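Local coordinates for protein exonuclease mut-7 homolog (Aedes aegypti, PDB 7JW2) that probably trims the 3' ends of AGO1-bound microRNAs as a magnesium-dependent 3'-5' exoribonuclease, of which this chain is the exonuclease domain, at residues D19-Y22 and A23-S26; A152-V155 and R156-G160; F169-W172 and A173-P176; L177-E180 and Q181-A185; A189-L192 and L193-D197. All coordinates share one frame; numbering follows the deposited sequence.

Contact 1: residues D19-Y22 and A23-S26; sequences DKFY and AMLS
Y22, A23 and F21 carry this contact between successive turns of helix 18-28. Y22 sits at the junction, its CB 3.3 Å from N of A23, and its ring reaches forward more loosely, with CD1 of Y22 4.3 Å from CD2 of L25. The same ring is met on one face by F21, whose CD1 stands 4.1 Å above the plane of Y22, over its centre. F21 leaves the helix with CG trans to its amide nitrogen (chi1 -179°), and its partner one turn on is M24: methyl CE of M24 lies 3.7 Å from CD2 of F21, approaching the ring at a slant. The bend at the last torsion of M24 (78°) swings CE back to the phenyl while SD stays further off. Helix 18-28 follows the edge strand 12-15 of the six-stranded sheet in this RNase H-like exonuclease fold. F21 and M24 face into the domain, where F21 touches L79 of helix 73-84 and M24 touches I64 of strand 61-65. A23 turns to another side. Its N donates to O of D19 at 3.0 Å (156°), and its CB rests 3.5 Å from that same oxygen, a small side chain set close against the preceding turn. The next three amides, ending with N of S26 on O of Y22 (2.9 Å), continue the alpha-helical pattern. The second subunit lies against A23 and S26, and there OG of S26 bonds to O of D19 of the second subunit, with the reciprocal bond made in return, so each D19 carbonyl serves two donors.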
loop_
_atom_site.group_PDB
_atom_site.type_symbol
_atom_site.label_atom_id
_atom_site.label_comp_id
_atom_site.label_asym_id
_atom_site.label_seq_id
_atom_site.Cartn_x
_atom_site.Cartn_y
_atom_site.Cartn_z
ATOM N N ASP A 19 5.529 5.686 -1.868
ATOM C CA ASP A 19 5.275 5.446 -0.451
ATOM C C ASP A 19 4.001 6.135 0.007
ATOM O O ASP A 19 3.239 5.568 0.791
ATOM C CB ASP A 19 6.459 5.898 0.406
ATOM C CG ASP A 19 6.864 7.346 0.183
ATOM O OD1 ASP A 19 6.760 8.155 1.123
ATOM O OD2 ASP A 19 7.286 7.659 -0.927
ATOM N N LYS A 20 3.734 7.345 -0.480
ATOM C CA LYS A 20 2.523 8.054 -0.084
ATOM C C LYS A 20 1.283 7.396 -0.669
ATOM O O LYS A 20 0.233 7.372 -0.017
ATOM C CB LYS A 20 2.610 9.527 -0.510
ATOM C CG LYS A 20 3.629 10.314 0.296
ATOM C CD LYS A 20 3.817 11.724 -0.240
ATOM C CE LYS A 20 5.042 12.371 0.402
ATOM N NZ LYS A 20 5.424 13.612 -0.322
ATOM N N PHE A 21 1.395 6.847 -1.880
ATOM C CA PHE A 21 0.282 6.140 -2.508
ATOM C C PHE A 21 -0.118 4.904 -1.699
ATOM O O PHE A 21 -1.311 4.663 -1.446
ATOM C CB PHE A 21 0.684 5.767 -3.934
ATOM C CG PHE A 21 -0.373 5.049 -4.710
ATOM C CD1 PHE A 21 -0.358 3.668 -4.795
ATOM C CD2 PHE A 21 -1.353 5.750 -5.394
ATOM C CE1 PHE A 21 -1.324 3.000 -5.529
ATOM C CE2 PHE A 21 -2.319 5.080 -6.128
ATOM C CZ PHE A 21 -2.300 3.711 -6.194
ATOM N N TYR A 22 0.863 4.115 -1.258
ATOM C CA TYR A 22 0.529 2.914 -0.494
ATOM C C TYR A 22 0.074 3.258 0.918
ATOM O O TYR A 22 -0.745 2.532 1.488
ATOM C CB TYR A 22 1.714 1.935 -0.498
ATOM C CG TYR A 22 1.775 1.233 -1.832
ATOM C CD1 TYR A 22 0.798 0.317 -2.187
ATOM C CD2 TYR A 22 2.763 1.516 -2.753
ATOM C CE1 TYR A 22 0.813 -0.318 -3.417
ATOM C CE2 TYR A 22 2.793 0.880 -3.988
ATOM C CZ TYR A 22 1.811 -0.025 -4.315
ATOM O OH TYR A 22 1.829 -0.652 -5.542
ATOM N N ALA A 23 0.563 4.358 1.499
ATOM C CA ALA A 23 0.024 4.795 2.785
ATOM C C ALA A 23 -1.440 5.201 2.643
ATOM O O ALA A 23 -2.280 4.872 3.499
ATOM C CB ALA A 23 0.852 5.956 3.342
ATOM N N MET A 24 -1.770 5.892 1.551
ATOM C CA MET A 24 -3.167 6.202 1.248
ATOM C C MET A 24 -3.993 4.927 1.099
ATOM O O MET A 24 -5.088 4.810 1.669
ATOM C CB MET A 24 -3.239 7.044 -0.030
ATOM C CG MET A 24 -4.660 7.202 -0.561
ATOM S SD MET A 24 -4.646 7.879 -2.241
ATOM C CE MET A 24 -4.218 6.387 -3.169
ATOM N N LEU A 25 -3.497 3.965 0.316
ATOM C CA LEU A 25 -4.237 2.725 0.095
ATOM C C LEU A 25 -4.481 2.000 1.409
ATOM O O LEU A 25 -5.549 1.417 1.619
ATOM C CB LEU A 25 -3.484 1.818 -0.881
ATOM C CG LEU A 25 -4.320 0.690 -1.498
ATOM C CD1 LEU A 25 -5.478 1.306 -2.291
ATOM C CD2 LEU A 25 -3.475 -0.184 -2.414
ATOM N N SER A 26 -3.506 2.036 2.314
ATOM C CA SER A 26 -3.665 1.397 3.616
ATOM C C SER A 26 -4.877 1.944 4.362
ATOM O O SER A 26 -5.636 1.179 4.973
ATOM C CB SER A 26 -2.396 1.599 4.442
ATOM O OG SER A 26 -2.574 1.126 5.763
#

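Contact 2: residues A152-V155 and R156-G160; sequences ANLV and RLCLG
OD1 of N153 is gripped by both terminal nitrogens of R156, unequally: NH1 of R156 reaches it at 2.9 Å (149°), while NH2 of R156 makes a weak bond to it at 3.3 Å. The two side chains run side by side in the same direction, yet the amide and guanidinium planes stand 80° apart, and NH1 comes in tilted from the carbonyl plane of the amide. A bend at the third torsion of R156 (67°) brings the guanidinium back alongside the asparagine. Each group has a further partner: NE of R156 makes a salt bridge with E144, and ND2 of N153 donates to O of N148, so the asparagine amide uses both its acceptor and its donor. These residues sit on helix 151-159, a short helix of the exonuclease domain packed on the long helix 179-205 through L154 and V155. Its backbone is bonded in the usual alpha pattern, with N of L157 on O of N153 at 3.0 Å. O of V155 takes N of L159 at 2.8 Å and, weakly, N of C158. N of G160 still finds O of R156 at 2.9 Å, although G160 itself has positive phi and leaves the helix. On the apolar side, CD1 of L154 touches SG of C158 at 3.8 Å, and CG1 of V155 lies 4.1 Å from CD1 of L159.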
loop_
_atom_site.group_PDB
_atom_site.type_symbol
_atom_site.label_atom_id
_atom_site.label_comp_id
_atom_site.label_asym_id
_atom_site.label_seq_id
_atom_site.Cartn_x
_atom_site.Cartn_y
_atom_site.Cartn_z
ATOM N N ALA A 152 -22.303 23.240 -7.356
ATOM C CA ALA A 152 -22.288 24.467 -6.569
ATOM C C ALA A 152 -23.653 24.743 -5.953
ATOM O O ALA A 152 -23.747 25.171 -4.797
ATOM C CB ALA A 152 -21.853 25.645 -7.440
ATOM N N ASN A 153 -24.720 24.492 -6.702
ATOM C CA ASN A 153 -26.055 24.729 -6.160
ATOM C C ASN A 153 -26.423 23.684 -5.110
ATOM O O ASN A 153 -27.104 24.000 -4.128
ATOM C CB ASN A 153 -27.081 24.754 -7.289
ATOM C CG ASN A 153 -26.985 26.022 -8.118
ATOM O OD1 ASN A 153 -26.358 26.995 -7.700
ATOM N ND2 ASN A 153 -27.597 26.013 -9.294
ATOM N N LEU A 154 -25.983 22.436 -5.294
ATOM C CA LEU A 154 -26.247 21.415 -4.285
ATOM C C LEU A 154 -25.532 21.732 -2.977
ATOM O O LEU A 154 -26.058 21.468 -1.889
ATOM C CB LEU A 154 -25.828 20.041 -4.810
ATOM C CG LEU A 154 -26.279 18.856 -3.967
ATOM C CD1 LEU A 154 -27.773 18.968 -3.620
ATOM C CD2 LEU A 154 -25.970 17.558 -4.712
ATOM N N VAL A 155 -24.318 22.282 -3.058
ATOM C CA VAL A 155 -23.613 22.713 -1.855
ATOM C C VAL A 155 -24.408 23.787 -1.120
ATOM O O VAL A 155 -24.543 23.748 0.109
ATOM C CB VAL A 155 -22.197 23.200 -2.212
ATOM C CG1 VAL A 155 -21.594 23.957 -1.058
ATOM C CG2 VAL A 155 -21.312 22.003 -2.561
ATOM N N ARG A 156 -24.938 24.769 -1.851
ATOM C CA ARG A 156 -25.726 25.810 -1.196
ATOM C C ARG A 156 -26.975 25.233 -0.540
ATOM O O ARG A 156 -27.293 25.573 0.603
ATOM C CB ARG A 156 -26.110 26.898 -2.193
ATOM C CG ARG A 156 -26.553 28.195 -1.520
ATOM C CD ARG A 156 -26.594 29.323 -2.524
ATOM N NE ARG A 156 -27.638 29.099 -3.517
ATOM C CZ ARG A 156 -27.410 28.734 -4.777
ATOM N NH1 ARG A 156 -26.170 28.544 -5.201
ATOM N NH2 ARG A 156 -28.426 28.553 -5.611
ATOM N N LEU A 157 -27.688 24.352 -1.251
ATOM C CA LEU A 157 -28.911 23.760 -0.712
ATOM C C LEU A 157 -28.642 22.954 0.551
ATOM O O LEU A 157 -29.459 22.948 1.477
ATOM C CB LEU A 157 -29.568 22.866 -1.760
ATOM C CG LEU A 157 -30.216 23.555 -2.955
ATOM C CD1 LEU A 157 -30.367 22.579 -4.096
ATOM C CD2 LEU A 157 -31.567 24.098 -2.553
ATOM N N CYS A 158 -27.513 22.248 0.604
ATOM C CA CYS A 158 -27.264 21.353 1.725
ATOM C C CYS A 158 -26.491 22.010 2.856
ATOM O O CYS A 158 -26.721 21.681 4.021
ATOM C CB CYS A 158 -26.492 20.111 1.258
ATOM S SG CYS A 158 -27.402 19.046 0.153
ATOM N N LEU A 159 -25.567 22.917 2.547
ATOM C CA LEU A 159 -24.686 23.469 3.560
ATOM C C LEU A 159 -24.843 24.965 3.787
ATOM O O LEU A 159 -24.233 25.490 4.726
ATOM C CB LEU A 159 -23.227 23.170 3.197
ATOM C CG LEU A 159 -22.934 21.741 2.739
ATOM C CD1 LEU A 159 -21.486 21.680 2.319
ATOM C CD2 LEU A 159 -23.241 20.717 3.828
ATOM N N GLY A 160 -25.629 25.662 2.971
ATOM C CA GLY A 160 -25.919 27.060 3.236
ATOM C C GLY A 160 -24.773 28.005 2.984
ATOM O O GLY A 160 -24.793 29.139 3.477
#

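Contact 3: residues F169-W172 and A173-P176; sequences FSNW and AQRP
N171 folds its side chain over the two residues that follow W172. Its CB is the least engaged atom, 4.2 Å from OE1 of Q174. CG of N171 sits trans to the backbone N (chi1 180°), which carries the amide forward toward the A173 peptide and leaves CG 3.9 Å from N of Q174. At the tip the two branches part. OD1 accepts N of A173 at 3.0 Å, the donor lying above the plane of the side-chain carbonyl and away from its lone pairs, and the same oxygen also rests against CB of A173. ND2 goes the other way and lies 3.8 Å from CB of Q174. The amides of N171 and Q174 are inclined to one another by 35°. Q174 in turn lays its CG 3.4 Å from O of N171, and N of Q174 reaches that oxygen in a long, weak but fairly straight bond (3.3 Å, 165°). NE2 of Q174 is taken by OE1 of Q181, and O of N171 also receives NE2 of Q181. Beyond the turn, R175 curls back. Its NH1 donates to O of W172 at 2.9 Å and to O of Q174 at the same distance, both oxygens lying in the guanidinium plane, while NE of R175 is held by D65 in a salt bridge. One nitrogen thus ties two carbonyls of the loop between helices 151-159 and 179-205. A type I beta turn from N171 to Q174, opened by an asparagine whose OD1 takes the amide two residues on, is an Asx turn combined with a beta turn.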
loop_
_atom_site.group_PDB
_atom_site.type_symbol
_atom_site.label_atom_id
_atom_site.label_comp_id
_atom_site.label_asym_id
_atom_site.label_seq_id
_atom_site.Cartn_x
_atom_site.Cartn_y
_atom_site.Cartn_z
ATOM N N PHE A 169 -11.527 26.107 -13.353
ATOM C CA PHE A 169 -10.887 26.104 -14.660
ATOM C C PHE A 169 -9.507 26.748 -14.620
ATOM O O PHE A 169 -9.053 27.322 -15.617
ATOM C CB PHE A 169 -11.786 26.795 -15.682
ATOM C CG PHE A 169 -13.113 26.125 -15.840
ATOM C CD1 PHE A 169 -13.192 24.862 -16.388
ATOM C CD2 PHE A 169 -14.273 26.738 -15.398
ATOM C CE1 PHE A 169 -14.411 24.225 -16.523
ATOM C CE2 PHE A 169 -15.493 26.107 -15.533
ATOM C CZ PHE A 169 -15.560 24.850 -16.097
ATOM N N SER A 170 -8.842 26.678 -13.471
ATOM C CA SER A 170 -7.465 27.136 -13.352
ATOM C C SER A 170 -6.526 26.207 -14.123
ATOM O O SER A 170 -6.931 25.184 -14.693
ATOM C CB SER A 170 -7.062 27.224 -11.888
ATOM O OG SER A 170 -7.053 25.921 -11.313
ATOM N N ASN A 171 -5.239 26.564 -14.148
ATOM C CA ASN A 171 -4.271 25.807 -14.929
ATOM C C ASN A 171 -3.819 24.621 -14.096
ATOM O O ASN A 171 -2.854 24.694 -13.333
ATOM C CB ASN A 171 -3.097 26.691 -15.333
ATOM C CG ASN A 171 -2.074 25.937 -16.132
ATOM O OD1 ASN A 171 -2.232 24.751 -16.406
ATOM N ND2 ASN A 171 -1.008 26.617 -16.508
ATOM N N TRP A 172 -4.532 23.499 -14.252
ATOM C CA TRP A 172 -4.203 22.302 -13.482
ATOM C C TRP A 172 -2.921 21.615 -13.939
ATOM O O TRP A 172 -2.474 20.668 -13.271
ATOM C CB TRP A 172 -5.384 21.322 -13.532
ATOM C CG TRP A 172 -6.580 21.851 -12.789
ATOM C CD1 TRP A 172 -7.736 22.345 -13.331
ATOM C CD2 TRP A 172 -6.699 22.006 -11.375
ATOM N NE1 TRP A 172 -8.584 22.788 -12.331
ATOM C CE2 TRP A 172 -7.978 22.569 -11.120
ATOM C CE3 TRP A 172 -5.874 21.681 -10.290
ATOM C CZ2 TRP A 172 -8.427 22.858 -9.835
ATOM C CZ3 TRP A 172 -6.338 21.950 -8.997
ATOM C CH2 TRP A 172 -7.600 22.540 -8.786
ATOM N N ALA A 173 -2.292 22.080 -15.018
ATOM C CA ALA A 173 -1.037 21.496 -15.471
ATOM C C ALA A 173 0.184 22.171 -14.864
ATOM O O ALA A 173 1.288 21.631 -14.978
ATOM C CB ALA A 173 -0.949 21.557 -17.001
ATOM N N GLN A 174 0.020 23.325 -14.223
ATOM C CA GLN A 174 1.182 23.992 -13.654
ATOM C C GLN A 174 1.660 23.268 -12.397
ATOM O O GLN A 174 0.864 22.701 -11.638
ATOM C CB GLN A 174 0.870 25.458 -13.368
ATOM C CG GLN A 174 0.138 25.728 -12.074
ATOM C CD GLN A 174 -0.432 27.137 -12.032
ATOM O OE1 GLN A 174 -0.031 27.997 -12.812
ATOM N NE2 GLN A 174 -1.383 27.375 -11.138
ATOM N N ARG A 175 2.979 23.225 -12.213
ATOM C CA ARG A 175 3.582 22.632 -11.032
ATOM C C ARG A 175 4.660 23.567 -10.498
ATOM O O ARG A 175 5.484 24.077 -11.282
ATOM C CB ARG A 175 4.172 21.250 -11.340
ATOM C CG ARG A 175 3.140 20.127 -11.543
ATOM C CD ARG A 175 2.292 19.915 -10.294
ATOM N NE ARG A 175 1.371 18.780 -10.402
ATOM C CZ ARG A 175 0.185 18.851 -11.004
ATOM N NH1 ARG A 175 -0.194 19.992 -11.576
ATOM N NH2 ARG A 175 -0.616 17.793 -11.047
ATOM N N PRO A 176 4.689 23.836 -9.180
ATOM C CA PRO A 176 3.685 23.328 -8.225
ATOM C C PRO A 176 2.332 23.998 -8.380
ATOM O O PRO A 176 2.213 25.109 -8.893
ATOM C CB PRO A 176 4.282 23.668 -6.858
ATOM C CG PRO A 176 5.254 24.777 -7.130
ATOM C CD PRO A 176 5.787 24.552 -8.507
#

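Contact 4: residues L177-E180 and Q181-A185; sequences LRKE and QLRYA
Q181 reaches back across the start of helix 179-205, and its OE1 takes N of R178 at 2.9 Å, in the amide plane, on a lone pair and nearly straight (168°). Its chain runs extended past CG and carries the amide to the R178 guanidinium, where the two groups stack, planes 12° apart, with CD of Q181 3.8 Å above the guanidinium plane of R178, over its centre. CD2 of L177 packs against OE1 of Q181 too. NH1 of R178 bonds to N167, and OE1 of Q181 has NE2 of Q174 as a second donor. L182 follows, its N bonding O of R178 at 3.1 Å nearly head-on, its CD2 4.0 Å from CD1 of L177. R183, bent at its third torsion, lies beside K179 and E180, its guanidinium almost at right angles to the E180 carboxylate. One water bridges them, donating to OE1 of E180 at 2.8 Å and accepting from NH2 of R183 at 2.9 Å in the guanidinium plane. OE1 of E180 also holds NZ of K179 in a salt bridge, which probably offsets the like charges of K179 and R183. N of Y184 bonds O of E180, and A185 repeats the alpha pattern onto Q181. With R178 at the N-cap, the Q181 side chain at N3 accepts the N-cap amide, one of the two reciprocal bonds of a capping box.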
loop_
_atom_site.group_PDB
_atom_site.type_symbol
_atom_site.label_atom_id
_atom_site.label_comp_id
_atom_site.label_asym_id
_atom_site.label_seq_id
_atom_site.Cartn_x
_atom_site.Cartn_y
_atom_site.Cartn_z
ATOM N N LEU A 177 1.292 23.299 -7.948
ATOM C CA LEU A 177 -0.012 23.926 -7.885
ATOM C C LEU A 177 -0.026 24.978 -6.781
ATOM O O LEU A 177 0.706 24.887 -5.790
ATOM C CB LEU A 177 -1.095 22.871 -7.641
ATOM C CG LEU A 177 -1.326 21.876 -8.788
ATOM C CD1 LEU A 177 -2.086 20.640 -8.292
ATOM C CD2 LEU A 177 -2.062 22.531 -9.945
ATOM N N ARG A 178 -0.872 25.983 -6.956
ATOM C CA ARG A 178 -1.013 27.017 -5.942
ATOM C C ARG A 178 -1.871 26.503 -4.798
ATOM O O ARG A 178 -2.715 25.621 -4.981
ATOM C CB ARG A 178 -1.648 28.280 -6.526
ATOM C CG ARG A 178 -0.889 28.926 -7.675
ATOM C CD ARG A 178 -1.677 30.107 -8.200
ATOM N NE ARG A 178 -2.235 29.852 -9.523
ATOM C CZ ARG A 178 -3.525 29.647 -9.778
ATOM N NH1 ARG A 178 -4.435 29.648 -8.792
ATOM N NH2 ARG A 178 -3.906 29.433 -11.032
ATOM N N LYS A 179 -1.668 27.078 -3.608
ATOM C CA LYS A 179 -2.419 26.618 -2.446
ATOM C C LYS A 179 -3.923 26.742 -2.660
ATOM O O LYS A 179 -4.687 25.899 -2.178
ATOM C CB LYS A 179 -1.984 27.378 -1.188
ATOM C CG LYS A 179 -2.188 28.874 -1.215
ATOM C CD LYS A 179 -1.649 29.491 0.075
ATOM C CE LYS A 179 -2.387 30.766 0.445
ATOM N NZ LYS A 179 -1.773 31.947 -0.208
ATOM N N GLU A 180 -4.369 27.754 -3.405
ATOM C CA GLU A 180 -5.799 27.903 -3.652
ATOM C C GLU A 180 -6.330 26.789 -4.546
ATOM O O GLU A 180 -7.492 26.381 -4.400
ATOM C CB GLU A 180 -6.084 29.274 -4.273
ATOM C CG GLU A 180 -5.728 30.452 -3.371
ATOM C CD GLU A 180 -4.246 30.820 -3.421
ATOM O OE1 GLU A 180 -3.796 31.595 -2.544
ATOM O OE2 GLU A 180 -3.528 30.337 -4.328
ATOM N N GLN A 181 -5.497 26.280 -5.460
ATOM C CA GLN A 181 -5.883 25.145 -6.295
ATOM C C GLN A 181 -6.005 23.875 -5.466
ATOM O O GLN A 181 -6.981 23.123 -5.602
ATOM C CB GLN A 181 -4.869 24.945 -7.418
ATOM C CG GLN A 181 -4.861 26.030 -8.485
ATOM C CD GLN A 181 -3.817 25.739 -9.533
ATOM O OE1 GLN A 181 -2.624 25.805 -9.243
ATOM N NE2 GLN A 181 -4.251 25.372 -10.736
ATOM N N LEU A 182 -5.015 23.616 -4.606
ATOM C CA LEU A 182 -5.069 22.438 -3.743
ATOM C C LEU A 182 -6.272 22.499 -2.813
ATOM O O LEU A 182 -6.931 21.479 -2.570
ATOM C CB LEU A 182 -3.768 22.311 -2.950
ATOM C CG LEU A 182 -2.546 22.045 -3.837
ATOM C CD1 LEU A 182 -1.252 22.449 -3.135
ATOM C CD2 LEU A 182 -2.497 20.593 -4.268
ATOM N N ARG A 183 -6.589 23.686 -2.297
ATOM C CA ARG A 183 -7.744 23.809 -1.408
ATOM C C ARG A 183 -9.047 23.515 -2.145
ATOM O O ARG A 183 -9.910 22.782 -1.637
ATOM C CB ARG A 183 -7.766 25.205 -0.778
ATOM C CG ARG A 183 -6.717 25.368 0.315
ATOM C CD ARG A 183 -7.072 26.475 1.306
ATOM N NE ARG A 183 -7.370 27.736 0.638
ATOM C CZ ARG A 183 -6.594 28.813 0.703
ATOM N NH1 ARG A 183 -5.471 28.777 1.409
ATOM N NH2 ARG A 183 -6.940 29.924 0.064
ATOM N N TYR A 184 -9.207 24.070 -3.345
ATOM C CA TYR A 184 -10.392 23.798 -4.147
ATOM C C TYR A 184 -10.509 22.309 -4.461
ATOM O O TYR A 184 -11.598 21.732 -4.361
ATOM C CB TYR A 184 -10.355 24.634 -5.439
ATOM C CG TYR A 184 -11.344 24.162 -6.475
ATOM C CD1 TYR A 184 -12.667 24.595 -6.456
ATOM C CD2 TYR A 184 -10.974 23.237 -7.445
ATOM C CE1 TYR A 184 -13.589 24.137 -7.388
ATOM C CE2 TYR A 184 -11.880 22.777 -8.374
ATOM C CZ TYR A 184 -13.187 23.217 -8.337
ATOM O OH TYR A 184 -14.086 22.759 -9.265
ATOM N N ALA A 185 -9.401 21.677 -4.846
ATOM C CA ALA A 185 -9.454 20.267 -5.225
ATOM C C ALA A 185 -9.846 19.389 -4.047
ATOM O O ALA A 185 -10.634 18.445 -4.203
ATOM C CB ALA A 185 -8.104 19.829 -5.812
HETATM O O HOH W 1 -5.705 32.421 -0.606
#

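Contact 5: residues A189-L192 and L193-D197; sequences AFCL and LEIYD
The carboxylate of E194 lies close to the F190 ring, with CD of E194 3.6 Å from CE1 of F190. OE2 of E194 stands at the ring edge, in its plane, and the carboxylate plane is turned 64° from the ring, an arrangement in which the polarised ring hydrogens would probably favour the negative group. OE1 of E194 stays near CD1 of the ring and also rests 3.2 Å from CA of C191. On the other flank of the phenyl, CD1 of L193 approaches CD2 of F190 at a slant, 3.9 Å away. With CG trans to the amide N (chi1 -171°), F190 is placed between the leucine and the glutamate. Behind this first layer, O of F190 receives two weak bonds, one from N of L193 and one from N of E194, whereas N of I195 bonds O of C191 firmly at 2.8 Å. OE1 of E194 is further fixed by NE2 of H3 in the N-terminal segment. The helix is buried around these residues: L192 and I195 touch L151 of helix 151-159 and L125 of helix 125-132, and L192 and L193 lie on A35 of strand 33-40.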
loop_
_atom_site.group_PDB
_atom_site.type_symbol
_atom_site.label_atom_id
_atom_site.label_comp_id
_atom_site.label_asym_id
_atom_site.label_seq_id
_atom_site.Cartn_x
_atom_site.Cartn_y
_atom_site.Cartn_z
ATOM N N ALA A 189 -13.900 17.111 -3.410
ATOM C CA ALA A 189 -14.227 15.751 -2.994
ATOM C C ALA A 189 -14.926 15.736 -1.633
ATOM O O ALA A 189 -15.963 15.077 -1.473
ATOM C CB ALA A 189 -12.958 14.893 -2.978
ATOM N N PHE A 190 -14.387 16.460 -0.641
ATOM C CA PHE A 190 -14.922 16.360 0.720
ATOM C C PHE A 190 -16.379 16.822 0.808
ATOM O O PHE A 190 -17.170 16.252 1.578
ATOM C CB PHE A 190 -14.067 17.162 1.703
ATOM C CG PHE A 190 -14.433 16.939 3.154
ATOM C CD1 PHE A 190 -15.315 17.793 3.800
ATOM C CD2 PHE A 190 -13.887 15.883 3.863
ATOM C CE1 PHE A 190 -15.653 17.591 5.131
ATOM C CE2 PHE A 190 -14.210 15.670 5.198
ATOM C CZ PHE A 190 -15.101 16.535 5.834
ATOM N N CYS A 191 -16.761 17.842 0.041
ATOM C CA CYS A 191 -18.120 18.370 0.184
ATOM C C CYS A 191 -19.171 17.344 -0.229
ATOM O O CYS A 191 -20.341 17.463 0.169
ATOM C CB CYS A 191 -18.274 19.677 -0.609
ATOM S SG CYS A 191 -18.435 19.504 -2.416
ATOM N N LEU A 192 -18.785 16.336 -1.020
ATOM C CA LEU A 192 -19.733 15.291 -1.384
ATOM C C LEU A 192 -20.159 14.499 -0.157
ATOM O O LEU A 192 -21.334 14.111 -0.043
ATOM C CB LEU A 192 -19.113 14.366 -2.436
ATOM C CG LEU A 192 -18.565 15.071 -3.680
ATOM C CD1 LEU A 192 -17.937 14.028 -4.599
ATOM C CD2 LEU A 192 -19.655 15.867 -4.390
ATOM N N LEU A 193 -19.233 14.283 0.787
ATOM C CA LEU A 193 -19.599 13.609 2.036
ATOM C C LEU A 193 -20.591 14.446 2.823
ATOM O O LEU A 193 -21.584 13.920 3.348
ATOM C CB LEU A 193 -18.365 13.338 2.894
ATOM C CG LEU A 193 -17.292 12.412 2.306
ATOM C CD1 LEU A 193 -15.980 12.655 3.006
ATOM C CD2 LEU A 193 -17.702 10.944 2.470
ATOM N N GLU A 194 -20.337 15.751 2.916
ATOM C CA GLU A 194 -21.241 16.646 3.639
ATOM C C GLU A 194 -22.611 16.719 2.974
ATOM O O GLU A 194 -23.637 16.778 3.667
ATOM C CB GLU A 194 -20.621 18.042 3.732
ATOM C CG GLU A 194 -19.244 18.070 4.365
ATOM C CD GLU A 194 -18.572 19.420 4.211
ATOM O OE1 GLU A 194 -18.285 19.812 3.059
ATOM O OE2 GLU A 194 -18.311 20.080 5.242
ATOM N N ILE A 195 -22.653 16.714 1.638
ATOM C CA ILE A 195 -23.929 16.698 0.923
ATOM C C ILE A 195 -24.710 15.425 1.238
ATOM O O ILE A 195 -25.901 15.476 1.572
ATOM C CB ILE A 195 -23.700 16.855 -0.588
ATOM C CG1 ILE A 195 -23.334 18.303 -0.926
ATOM C CG2 ILE A 195 -24.919 16.428 -1.357
ATOM C CD1 ILE A 195 -22.769 18.447 -2.320
ATOM N N TYR A 196 -24.063 14.260 1.118
ATOM C CA TYR A 196 -24.767 13.009 1.396
ATOM C C TYR A 196 -25.328 13.003 2.809
ATOM O O TYR A 196 -26.474 12.580 3.034
ATOM C CB TYR A 196 -23.836 11.805 1.179
ATOM C CG TYR A 196 -24.599 10.508 1.292
ATOM C CD1 TYR A 196 -25.428 10.083 0.263
ATOM C CD2 TYR A 196 -24.544 9.744 2.447
ATOM C CE1 TYR A 196 -26.173 8.919 0.367
ATOM C CE2 TYR A 196 -25.292 8.572 2.559
ATOM C CZ TYR A 196 -26.096 8.173 1.505
ATOM O OH TYR A 196 -26.851 7.019 1.587
ATOM N N ASP A 197 -24.537 13.469 3.772
ATOM C CA ASP A 197 -24.982 13.483 5.164
ATOM C C ASP A 197 -26.215 14.367 5.335
ATOM O O ASP A 197 -27.161 13.998 6.044
ATOM C CB ASP A 197 -23.831 13.952 6.051
ATOM C CG ASP A 197 -24.207 14.036 7.506
ATOM O OD1 ASP A 197 -24.194 12.989 8.182
ATOM O OD2 ASP A 197 -24.495 15.153 7.976
#

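How the contacts relate
From the N terminus, contact 1 lies on helix 18-28 at the face toward the second subunit, and the other four follow in series later in the chain. All are local to a helix or turn, so none closes a long loop, nests or crosses. Contact 2, on helix 151-159, packs against contact 5 on helix 179-205 through L154, V155 and L159 on C191, E194 and I195. Between them in sequence, contact 3 forms the turn that leads directly into contact 4, and W172 packs on Q181 and Y184. Contacts 4 and 5 share helix 179-205, about 18 Å apart between centres. Contacts 1 and 2 sit on opposite sides of the chain's centre.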